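Side-chain contacts in proline iminopeptidase (Streptomyces halstedii, PDB 3WMR), which is an amidohydrolase that acts on polyketide substrates, with an alpha/beta hydrolase fold and probable activity in releasing N-terminal proline from peptides: residues Ser22-Val27 with Arg33-Val38; Gln125-Met130 with Gly240-Trp245; Glu286-Ser291 with Glu301-Val306. All blocks are in the same frame, centred on the assembly; numbering follows the deposited sequence.

Contact 1: Ser22-Val27 with Arg33-Val38; sequences SAKGTV and RTWYRV
Thr26 OG1 is gripped side-on by Arg33. Arg33 NE donates to Thr26 OG1 at 2.9 Å, and Arg33 NH2 to the same oxygen at 2.6 Å. The hydroxyl oxygen lies in the guanidinium plane. Arg33 gets there by folding back: its chain bends at chi2 (-67°) and again at chi3 (-59°). The carbonyl carbon of Val27 sits over one face of the guanidinium. Methyl CG2 of Thr26 meets the edge of the Trp35 indole, with CD1 3.9 Å away. Gly25 O lies over a face of the same ring, 3.2 Å from Trp35 CD1. On the other face of the sheet from Trp35, the ring of Tyr36, the partner of Gly25, lays one face against Gly25 N, and Val27 CG1 touches Tyr36 CE1 at 3.7 Å. The two strands form an antiparallel hairpin. At its open end Val38 O accepts from Ser22 N at 2.7 Å and from Ala23 N at 3.3 Å, a classic beta bulge. Helix 100-113 covers Val27, and strand 76-80 continues the sheet beside Arg33-Val38. Two hydrogen bonds to one hydroxyl oxygen should limit rotation of the Arg33 guanidinium and the Thr26 side chain, while backbone bonds hold the strands together.

Contact 2: Gln125-Met130 with Gly240-Trp245; sequences QSWGGM and GTLRDW. With P4G (1-ethoxy-2-(2-ethoxyethoxy)ethane), chain E.
Trp127 and Met130, at the start of the helix after the probable nucleophile elbow, pack against Leu242 and Trp245 of the pocket loop. The elbow turns sharply at Ser126, the predicted nucleophile, whose phi of 67° is unusual for a residue with a side chain. The helix that follows sends two side chains to the loop. The six-membered rings of Trp127 and Trp245 meet obliquely, with their planes at 45°. Trp245 CZ3 comes to the edge of the Trp127 ring, 3.6 Å from Trp127 CZ3. The Met130 and Trp245 side chains run past each other in opposite directions. Met130 CB touches Trp245 CZ3 at 3.6 Å, and Met130 CE lies 3.7 Å from Trp245 CE3. Met130 SD is 4.9 Å from the centre of the six-membered ring of Trp245, an oblique Met-aromatic contact. Leu242 uses both methyls. CD1 meets Trp127 CE3 at 3.8 Å, while CD2 of Leu242 sits over one face of the Trp245 ring. With chi1 at -174° the Trp245 indole swings away from the backbone N and inward from the loop. The indole N-H of Trp245 points to the bound ether: NE1 gives a weak hydrogen bond to P4G O2 at 3.3 Å, and O2 lies in the ring plane. The other indole N-H, on Trp127 NE1, is hydrogen-bonded to Gln81 OE1. Val100 of helix 100-113 touches both Leu242 and Trp245. Trp245 thus places its six-membered ring in the apolar cluster and its N-H on the ligand. This is consistent with a part in the wall of the hydrophobic tunnel that receives polyketide substrates. The sharp strand-turn-helix path at Ser126 is as expected for the nucleophile elbow of alpha/beta hydrolases.

Contact 3: Glu286-Ser291 with Glu301-Val306; sequences EVLENS and ERFHEV
Leu288 presses its CD2 methyl onto the backbone of helix 300-312, and this is the tight part of the contact. The methyl lies 3.7 Å from Phe303 CA and 3.9 Å from Phe303 CB, at the edge of the phenyl ring. The ring continues past Leu288 toward Pro295 and Met66. Val306 CG1 meets Glu286 CG at 3.8 Å, the two side chains lying alongside and pointing opposite ways. Leu261 of the next strand touches both Leu288 and Val306, so that it shares the apolar layer between sheet and helix. The outer side is looser and charged. Glu286 is bent at chi2 (-72°), and its OE1 stays 4.5 Å from Arg302 NH2, beyond a salt bridge. Arg302 is paired instead within its own helix: NH1 makes a salt bridge to Glu305 OE1 at 3.2 Å, reaching the carboxylate on its anti side and close to the guanidinium plane. Val306 CG2 sits over one face of the Arg302 guanidinium, toward its rim. The edge strand and the last helix run nearly antiparallel, joined by a connection that carries His293, the predicted proton donor, and the short helix 295-298. The chemistry implies that the seam rests on methyl contacts, Leu288 CD2 on the helix backbone and Val306 CG1 on the aliphatic part of Glu286, while Glu286 and Arg302 probably add only a diffuse attraction.

How the contacts relate
Contacts 1 and 3 sit at the two outermost strands of one mixed sheet, with centres about 29 Å apart. Contact 2 lies nearer the middle of the chain, where a helix after a central strand meets the ligand pocket. All its touching residues are buried. Contact 1 is only partly buried and is a strand pair held by backbone hydrogen bonds and one arginine-threonine side-chain pair. Contact 3 joins strand to helix and is mostly buried, with charges at its rim. Contacts 2 and 3 both rely on apolar side chains across the segments, centred on two tryptophans in contact 2 and mainly on aliphatic groups in contact 3. None of the three touches another.

Contact 1: Ser22-Val27 with Arg33-Val38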
loop_
_atom_site.group_PDB
_atom_site.type_symbol
_atom_site.label_atom_id
_atom_site.label_comp_id
_atom_site.label_asym_id
_atom_site.label_seq_id
_atom_site.Cartn_x
_atom_site.Cartn_y
_atom_site.Cartn_z
ATOM N N SER A 22 8.317 -19.762 -4.886
ATOM C CA SER A 22 8.581 -21.087 -4.347
ATOM C C SER A 22 7.286 -21.786 -3.931
ATOM O O SER A 22 7.280 -22.995 -3.724
ATOM C CB SER A 22 9.563 -21.009 -3.167
ATOM O OG SER A 22 8.925 -20.567 -1.973
ATOM N N ALA A 23 6.201 -21.024 -3.805
ATOM C CA ALA A 23 4.883 -21.576 -3.489
ATOM C C ALA A 23 3.785 -20.538 -3.749
ATOM O O ALA A 23 4.021 -19.334 -3.635
ATOM C CB ALA A 23 4.838 -22.046 -2.041
ATOM N N LYS A 24 2.596 -21.010 -4.119
ATOM C CA LYS A 24 1.439 -20.138 -4.314
ATOM C C LYS A 24 0.142 -20.924 -4.205
ATOM O O LYS A 24 0.125 -22.137 -4.383
ATOM C CB LYS A 24 1.505 -19.442 -5.667
ATOM C CG LYS A 24 1.353 -20.375 -6.857
ATOM C CD LYS A 24 1.274 -19.611 -8.171
ATOM C CE LYS A 24 2.538 -18.802 -8.418
ATOM N NZ LYS A 24 2.661 -18.331 -9.825
ATOM N N GLY A 25 -0.949 -20.224 -3.934
ATOM C CA GLY A 25 -2.247 -20.861 -3.771
ATOM C C GLY A 25 -3.162 -19.969 -2.975
ATOM O O GLY A 25 -2.992 -18.747 -2.971
ATOM N N THR A 26 -4.141 -20.574 -2.311
ATOM C CA THR A 26 -5.013 -19.839 -1.406
ATOM C C THR A 26 -5.046 -20.498 -0.045
ATOM O O THR A 26 -4.675 -21.657 0.107
ATOM C CB THR A 26 -6.466 -19.733 -1.928
ATOM O OG1 THR A 26 -7.065 -21.035 -1.991
ATOM C CG2 THR A 26 -6.501 -19.073 -3.298
ATOM N N VAL A 27 -5.496 -19.741 0.944
ATOM C CA VAL A 27 -5.782 -20.282 2.260
ATOM C C VAL A 27 -7.232 -19.925 2.586
ATOM O O VAL A 27 -7.734 -18.902 2.116
ATOM C CB VAL A 27 -4.794 -19.748 3.329
ATOM C CG1 VAL A 27 -3.356 -20.052 2.915
ATOM C CG2 VAL A 27 -4.967 -18.250 3.563
ATOM N N ARG A 33 -11.672 -17.243 0.340
ATOM C CA ARG A 33 -10.280 -17.620 0.077
ATOM C C ARG A 33 -9.381 -16.380 -0.043
ATOM O O ARG A 33 -9.782 -15.375 -0.642
ATOM C CB ARG A 33 -10.184 -18.406 -1.233
ATOM C CG ARG A 33 -11.165 -19.564 -1.383
ATOM C CD ARG A 33 -10.892 -20.701 -0.412
ATOM N NE ARG A 33 -9.545 -21.244 -0.576
ATOM C CZ ARG A 33 -9.038 -22.232 0.153
ATOM N NH1 ARG A 33 -9.767 -22.817 1.096
ATOM N NH2 ARG A 33 -7.792 -22.639 -0.063
ATOM N N THR A 34 -8.167 -16.467 0.504
ATOM C CA THR A 34 -7.140 -15.430 0.342
ATOM C C THR A 34 -5.985 -16.002 -0.461
ATOM O O THR A 34 -5.408 -17.010 -0.063
ATOM C CB THR A 34 -6.581 -14.960 1.702
ATOM O OG1 THR A 34 -7.631 -14.397 2.490
ATOM C CG2 THR A 34 -5.474 -13.920 1.520
ATOM N N TRP A 35 -5.630 -15.346 -1.563
ATOM C CA TRP A 35 -4.549 -15.795 -2.442
ATOM C C TRP A 35 -3.202 -15.221 -2.028
ATOM O O TRP A 35 -3.092 -14.027 -1.720
ATOM C CB TRP A 35 -4.824 -15.386 -3.888
ATOM C CG TRP A 35 -3.825 -15.936 -4.870
ATOM C CD1 TRP A 35 -3.910 -17.128 -5.555
ATOM C CD2 TRP A 35 -2.586 -15.333 -5.270
ATOM N NE1 TRP A 35 -2.795 -17.300 -6.346
ATOM C CE2 TRP A 35 -1.973 -16.210 -6.198
ATOM C CE3 TRP A 35 -1.934 -14.138 -4.937
ATOM C CZ2 TRP A 35 -0.736 -15.928 -6.790
ATOM C CZ3 TRP A 35 -0.713 -13.859 -5.526
ATOM C CH2 TRP A 35 -0.119 -14.758 -6.443
ATOM N N TYR A 36 -2.172 -16.067 -2.076
ATOM C CA TYR A 36 -0.814 -15.699 -1.653
ATOM C C TYR A 36 0.250 -16.291 -2.570
ATOM O O TYR A 36 -0.014 -17.165 -3.399
ATOM C CB TYR A 36 -0.553 -16.193 -0.221
ATOM C CG TYR A 36 -0.320 -17.691 -0.173
ATOM C CD1 TYR A 36 -1.392 -18.574 -0.078
ATOM C CD2 TYR A 36 0.965 -18.225 -0.270
ATOM C CE1 TYR A 36 -1.196 -19.945 -0.067
ATOM C CE2 TYR A 36 1.172 -19.595 -0.260
ATOM C CZ TYR A 36 0.084 -20.448 -0.158
ATOM O OH TYR A 36 0.260 -21.804 -0.137
ATOM N N ARG A 37 1.474 -15.840 -2.361
ATOM C CA ARG A 37 2.640 -16.353 -3.070
ATOM C C ARG A 37 3.892 -16.120 -2.202
ATOM O O ARG A 37 4.082 -15.021 -1.660
ATOM C CB ARG A 37 2.731 -15.636 -4.424
ATOM C CG ARG A 37 4.127 -15.320 -4.919
ATOM C CD ARG A 37 4.212 -13.942 -5.546
ATOM N NE ARG A 37 4.536 -14.012 -6.963
ATOM C CZ ARG A 37 5.759 -14.162 -7.472
ATOM N NH1 ARG A 37 6.831 -14.267 -6.700
ATOM N NH2 ARG A 37 5.904 -14.202 -8.785
ATOM N N VAL A 38 4.736 -17.143 -2.071
ATOM C CA VAL A 38 6.014 -17.021 -1.371
ATOM C C VAL A 38 7.158 -17.074 -2.372
ATOM O O VAL A 38 7.163 -17.912 -3.294
ATOM C CB VAL A 38 6.218 -18.147 -0.335
ATOM C CG1 VAL A 38 7.540 -17.962 0.393
ATOM C CG2 VAL A 38 5.056 -18.199 0.653
#

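Contact 2: Gln125-Met130 with Gly240-Trp245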
loop_
_atom_site.group_PDB
_atom_site.type_symbol
_atom_site.label_atom_id
_atom_site.label_comp_id
_atom_site.label_asym_id
_atom_site.label_seq_id
_atom_site.Cartn_x
_atom_site.Cartn_y
_atom_site.Cartn_z
ATOM N N GLN A 125 2.515 -0.798 1.868
ATOM C CA GLN A 125 2.614 0.268 0.876
ATOM C C GLN A 125 1.264 0.948 0.695
ATOM O O GLN A 125 0.286 0.258 0.461
ATOM C CB GLN A 125 3.097 -0.343 -0.449
ATOM C CG GLN A 125 3.782 0.645 -1.369
ATOM C CD GLN A 125 2.824 1.429 -2.224
ATOM O OE1 GLN A 125 1.661 1.077 -2.350
ATOM N NE2 GLN A 125 3.325 2.493 -2.851
ATOM N N SER A 126 1.196 2.279 0.849
ATOM C CA SER A 126 -0.068 3.030 0.673
ATOM C C SER A 126 -1.038 2.641 1.791
ATOM O O SER A 126 -0.626 2.572 2.953
ATOM C CB SER A 126 -0.641 2.818 -0.763
ATOM O OG SER A 126 -2.038 3.079 -0.918
ATOM N N TRP A 127 -2.301 2.402 1.462
ATOM C CA TRP A 127 -3.256 1.808 2.412
ATOM C C TRP A 127 -2.661 0.691 3.281
ATOM O O TRP A 127 -2.949 0.604 4.485
ATOM C CB TRP A 127 -4.532 1.320 1.673
ATOM C CG TRP A 127 -5.076 0.006 2.153
ATOM C CD1 TRP A 127 -4.854 -1.212 1.622
ATOM C CD2 TRP A 127 -5.904 -0.200 3.303
ATOM N NE1 TRP A 127 -5.490 -2.178 2.357
ATOM C CE2 TRP A 127 -6.168 -1.576 3.384
ATOM C CE3 TRP A 127 -6.469 0.658 4.249
ATOM C CZ2 TRP A 127 -6.957 -2.130 4.397
ATOM C CZ3 TRP A 127 -7.265 0.112 5.265
ATOM C CH2 TRP A 127 -7.501 -1.273 5.322
ATOM N N GLY A 128 -1.867 -0.179 2.673
ATOM C CA GLY A 128 -1.229 -1.289 3.361
ATOM C C GLY A 128 -0.345 -0.870 4.523
ATOM O O GLY A 128 -0.205 -1.607 5.499
ATOM N N GLY A 129 0.256 0.311 4.419
ATOM C CA GLY A 129 1.043 0.873 5.500
ATOM C C GLY A 129 0.145 1.319 6.648
ATOM O O GLY A 129 0.564 1.304 7.807
ATOM N N MET A 130 -1.074 1.733 6.321
ATOM C CA MET A 130 -2.056 2.134 7.343
ATOM C C MET A 130 -2.596 0.907 8.074
ATOM O O MET A 130 -2.720 0.903 9.320
ATOM C CB MET A 130 -3.205 2.959 6.730
ATOM C CG MET A 130 -2.741 4.226 6.023
ATOM S SD MET A 130 -4.065 5.223 5.319
ATOM C CE MET A 130 -4.578 6.194 6.745
ATOM N N GLY A 240 -14.462 7.686 -0.889
ATOM C CA GLY A 240 -14.980 6.428 -0.378
ATOM C C GLY A 240 -15.046 6.480 1.135
ATOM O O GLY A 240 -14.816 7.532 1.727
ATOM N N THR A 241 -15.348 5.340 1.749
ATOM C CA THR A 241 -15.578 5.257 3.193
ATOM C C THR A 241 -14.343 5.526 4.061
ATOM O O THR A 241 -14.498 5.776 5.243
ATOM C CB THR A 241 -16.147 3.881 3.599
ATOM O OG1 THR A 241 -15.262 2.850 3.166
ATOM C CG2 THR A 241 -17.525 3.660 2.990
ATOM N N LEU A 242 -13.133 5.509 3.499
ATOM C CA LEU A 242 -11.945 5.846 4.300
ATOM C C LEU A 242 -11.595 7.332 4.312
ATOM O O LEU A 242 -10.599 7.737 4.896
ATOM C CB LEU A 242 -10.727 5.007 3.882
ATOM C CG LEU A 242 -10.855 3.486 4.078
ATOM C CD1 LEU A 242 -9.568 2.800 3.655
ATOM C CD2 LEU A 242 -11.230 3.085 5.515
ATOM N N ARG A 243 -12.447 8.130 3.690
ATOM C CA ARG A 243 -12.251 9.572 3.535
ATOM C C ARG A 243 -11.806 10.336 4.787
ATOM O O ARG A 243 -10.952 11.226 4.702
ATOM C CB ARG A 243 -13.564 10.174 3.021
ATOM C CG ARG A 243 -13.580 11.672 2.888
ATOM C CD ARG A 243 -14.876 12.106 2.241
ATOM N NE ARG A 243 -14.947 13.564 2.152
ATOM C CZ ARG A 243 -14.414 14.306 1.180
ATOM N NH1 ARG A 243 -13.748 13.754 0.149
ATOM N NH2 ARG A 243 -14.565 15.630 1.237
ATOM N N ASP A 244 -12.402 10.016 5.934
ATOM C CA ASP A 244 -12.078 10.712 7.184
ATOM C C ASP A 244 -11.127 9.908 8.079
ATOM O O ASP A 244 -10.828 10.306 9.202
ATOM C CB ASP A 244 -13.384 11.051 7.933
ATOM C CG ASP A 244 -14.195 12.141 7.224
ATOM O OD1 ASP A 244 -13.635 13.232 6.974
ATOM O OD2 ASP A 244 -15.387 11.921 6.904
ATOM N N TRP A 245 -10.630 8.786 7.584
ATOM C CA TRP A 245 -9.945 7.840 8.453
ATOM C C TRP A 245 -8.490 8.224 8.778
ATOM O O TRP A 245 -7.714 8.618 7.897
ATOM C CB TRP A 245 -10.009 6.459 7.821
ATOM C CG TRP A 245 -9.462 5.370 8.672
ATOM C CD1 TRP A 245 -9.831 5.055 9.954
ATOM C CD2 TRP A 245 -8.467 4.420 8.292
ATOM N NE1 TRP A 245 -9.115 3.974 10.397
ATOM C CE2 TRP A 245 -8.265 3.566 9.398
ATOM C CE3 TRP A 245 -7.719 4.211 7.122
ATOM C CZ2 TRP A 245 -7.355 2.517 9.370
ATOM C CZ3 TRP A 245 -6.810 3.168 7.094
ATOM C CH2 TRP A 245 -6.630 2.336 8.214
HETATM C C8 P4G E . -13.540 5.033 8.500
HETATM C C7 P4G E . -13.436 4.596 9.944
HETATM O O4 P4G E . -13.158 3.190 10.061
HETATM C C6 P4G E . -13.143 2.745 11.429
HETATM C C5 P4G E . -12.475 1.375 11.595
HETATM O O3 P4G E . -11.171 1.522 12.162
HETATM C C4 P4G E . -10.662 0.369 12.835
HETATM C C3 P4G E . -9.182 0.582 13.176
HETATM O O2 P4G E . -8.800 1.966 13.049
HETATM C C2 P4G E . -7.958 2.438 14.108
HETATM C C1 P4G E . -7.649 3.906 13.901
#

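Contact 3: Glu286-Ser291 with Glu301-Val306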
loop_
_atom_site.group_PDB
_atom_site.type_symbol
_atom_site.label_atom_id
_atom_site.label_comp_id
_atom_site.label_asym_id
_atom_site.label_seq_id
_atom_site.Cartn_x
_atom_site.Cartn_y
_atom_site.Cartn_z
ATOM N N GLU A 286 13.223 7.834 5.485
ATOM C CA GLU A 286 13.987 7.735 4.247
ATOM C C GLU A 286 13.189 8.345 3.114
ATOM O O GLU A 286 12.009 8.026 2.956
ATOM C CB GLU A 286 14.268 6.266 3.913
ATOM C CG GLU A 286 15.187 5.565 4.886
ATOM C CD GLU A 286 16.640 6.009 4.772
ATOM O OE1 GLU A 286 16.999 6.761 3.838
ATOM O OE2 GLU A 286 17.426 5.580 5.636
ATOM N N VAL A 287 13.840 9.208 2.332
ATOM C CA VAL A 287 13.231 9.830 1.159
ATOM C C VAL A 287 14.045 9.453 -0.068
ATOM O O VAL A 287 15.251 9.654 -0.102
ATOM C CB VAL A 287 13.184 11.362 1.293
ATOM C CG1 VAL A 287 12.467 11.988 0.103
ATOM C CG2 VAL A 287 12.486 11.766 2.591
ATOM N N LEU A 288 13.392 8.858 -1.052
ATOM C CA LEU A 288 14.051 8.505 -2.286
ATOM C C LEU A 288 13.835 9.658 -3.264
ATOM O O LEU A 288 12.717 9.938 -3.724
ATOM C CB LEU A 288 13.558 7.161 -2.800
ATOM C CG LEU A 288 14.197 6.000 -2.018
ATOM C CD1 LEU A 288 13.687 5.941 -0.582
ATOM C CD2 LEU A 288 13.970 4.663 -2.707
ATOM N N GLU A 289 14.936 10.336 -3.553
ATOM C CA GLU A 289 14.907 11.662 -4.171
ATOM C C GLU A 289 14.439 11.690 -5.616
ATOM O O GLU A 289 14.044 12.741 -6.103
ATOM C CB GLU A 289 16.288 12.318 -4.058
ATOM C CG GLU A 289 16.766 12.548 -2.628
ATOM C CD GLU A 289 15.876 13.488 -1.818
ATOM O OE1 GLU A 289 15.005 14.175 -2.391
ATOM O OE2 GLU A 289 16.051 13.541 -0.579
ATOM N N ASN A 290 14.462 10.551 -6.298
ATOM C CA ASN A 290 13.970 10.479 -7.672
ATOM C C ASN A 290 12.756 9.572 -7.814
ATOM O O ASN A 290 12.489 9.028 -8.898
ATOM C CB ASN A 290 15.092 10.041 -8.602
ATOM C CG ASN A 290 16.296 10.964 -8.527
ATOM O OD1 ASN A 290 16.160 12.176 -8.326
ATOM N ND2 ASN A 290 17.475 10.394 -8.673
ATOM N N SER A 291 11.997 9.447 -6.722
ATOM C CA SER A 291 10.817 8.597 -6.687
ATOM C C SER A 291 9.589 9.428 -6.297
ATOM O O SER A 291 9.702 10.501 -5.694
ATOM C CB SER A 291 10.989 7.448 -5.678
ATOM O OG SER A 291 12.034 6.549 -6.013
ATOM N N GLU A 301 17.171 -0.034 -7.452
ATOM C CA GLU A 301 18.369 -0.410 -6.700
ATOM C C GLU A 301 18.451 0.312 -5.363
ATOM O O GLU A 301 18.755 -0.305 -4.355
ATOM C CB GLU A 301 19.623 -0.130 -7.526
ATOM C CG GLU A 301 19.668 -0.952 -8.802
ATOM C CD GLU A 301 20.435 -0.280 -9.921
ATOM O OE1 GLU A 301 21.167 -1.000 -10.630
ATOM O OE2 GLU A 301 20.311 0.956 -10.098
ATOM N N ARG A 302 18.176 1.613 -5.356
ATOM C CA ARG A 302 18.244 2.396 -4.117
ATOM C C ARG A 302 17.185 1.951 -3.079
ATOM O O ARG A 302 17.456 1.906 -1.884
ATOM C CB ARG A 302 18.116 3.891 -4.430
ATOM C CG ARG A 302 18.229 4.821 -3.225
ATOM C CD ARG A 302 19.543 4.632 -2.489
ATOM N NE ARG A 302 19.531 5.242 -1.155
ATOM C CZ ARG A 302 20.391 4.940 -0.182
ATOM N NH1 ARG A 302 21.347 4.030 -0.366
ATOM N NH2 ARG A 302 20.292 5.547 0.991
ATOM N N PHE A 303 15.990 1.622 -3.559
ATOM C CA PHE A 303 14.953 1.079 -2.711
ATOM C C PHE A 303 15.395 -0.248 -2.075
ATOM O O PHE A 303 15.238 -0.462 -0.854
ATOM C CB PHE A 303 13.657 0.897 -3.505
ATOM C CG PHE A 303 12.576 0.221 -2.730
ATOM C CD1 PHE A 303 11.647 0.965 -2.017
ATOM C CD2 PHE A 303 12.505 -1.159 -2.687
ATOM C CE1 PHE A 303 10.661 0.341 -1.284
ATOM C CE2 PHE A 303 11.518 -1.790 -1.969
ATOM C CZ PHE A 303 10.593 -1.035 -1.261
ATOM N N HIS A 304 15.935 -1.132 -2.907
ATOM C CA HIS A 304 16.498 -2.398 -2.450
ATOM C C HIS A 304 17.554 -2.187 -1.366
ATOM O O HIS A 304 17.467 -2.799 -0.309
ATOM C CB HIS A 304 17.098 -3.171 -3.628
ATOM C CG HIS A 304 17.787 -4.434 -3.228
ATOM N ND1 HIS A 304 17.167 -5.663 -3.264
ATOM C CD2 HIS A 304 19.049 -4.659 -2.795
ATOM C CE1 HIS A 304 18.017 -6.592 -2.867
ATOM N NE2 HIS A 304 19.164 -6.008 -2.570
ATOM N N GLU A 305 18.548 -1.334 -1.636
ATOM C CA GLU A 305 19.588 -1.013 -0.655
ATOM C C GLU A 305 19.000 -0.506 0.669
ATOM O O GLU A 305 19.452 -0.890 1.748
ATOM C CB GLU A 305 20.555 0.043 -1.200
ATOM C CG GLU A 305 21.507 -0.452 -2.282
ATOM C CD GLU A 305 22.298 0.673 -2.949
ATOM O OE1 GLU A 305 22.072 1.865 -2.620
ATOM O OE2 GLU A 305 23.149 0.361 -3.818
ATOM N N VAL A 306 18.003 0.366 0.583
ATOM C CA VAL A 306 17.420 0.963 1.784
ATOM C C VAL A 306 16.711 -0.111 2.598
ATOM O O VAL A 306 16.930 -0.225 3.792
ATOM C CB VAL A 306 16.472 2.123 1.444
ATOM C CG1 VAL A 306 15.660 2.546 2.672
ATOM C CG2 VAL A 306 17.268 3.303 0.922
#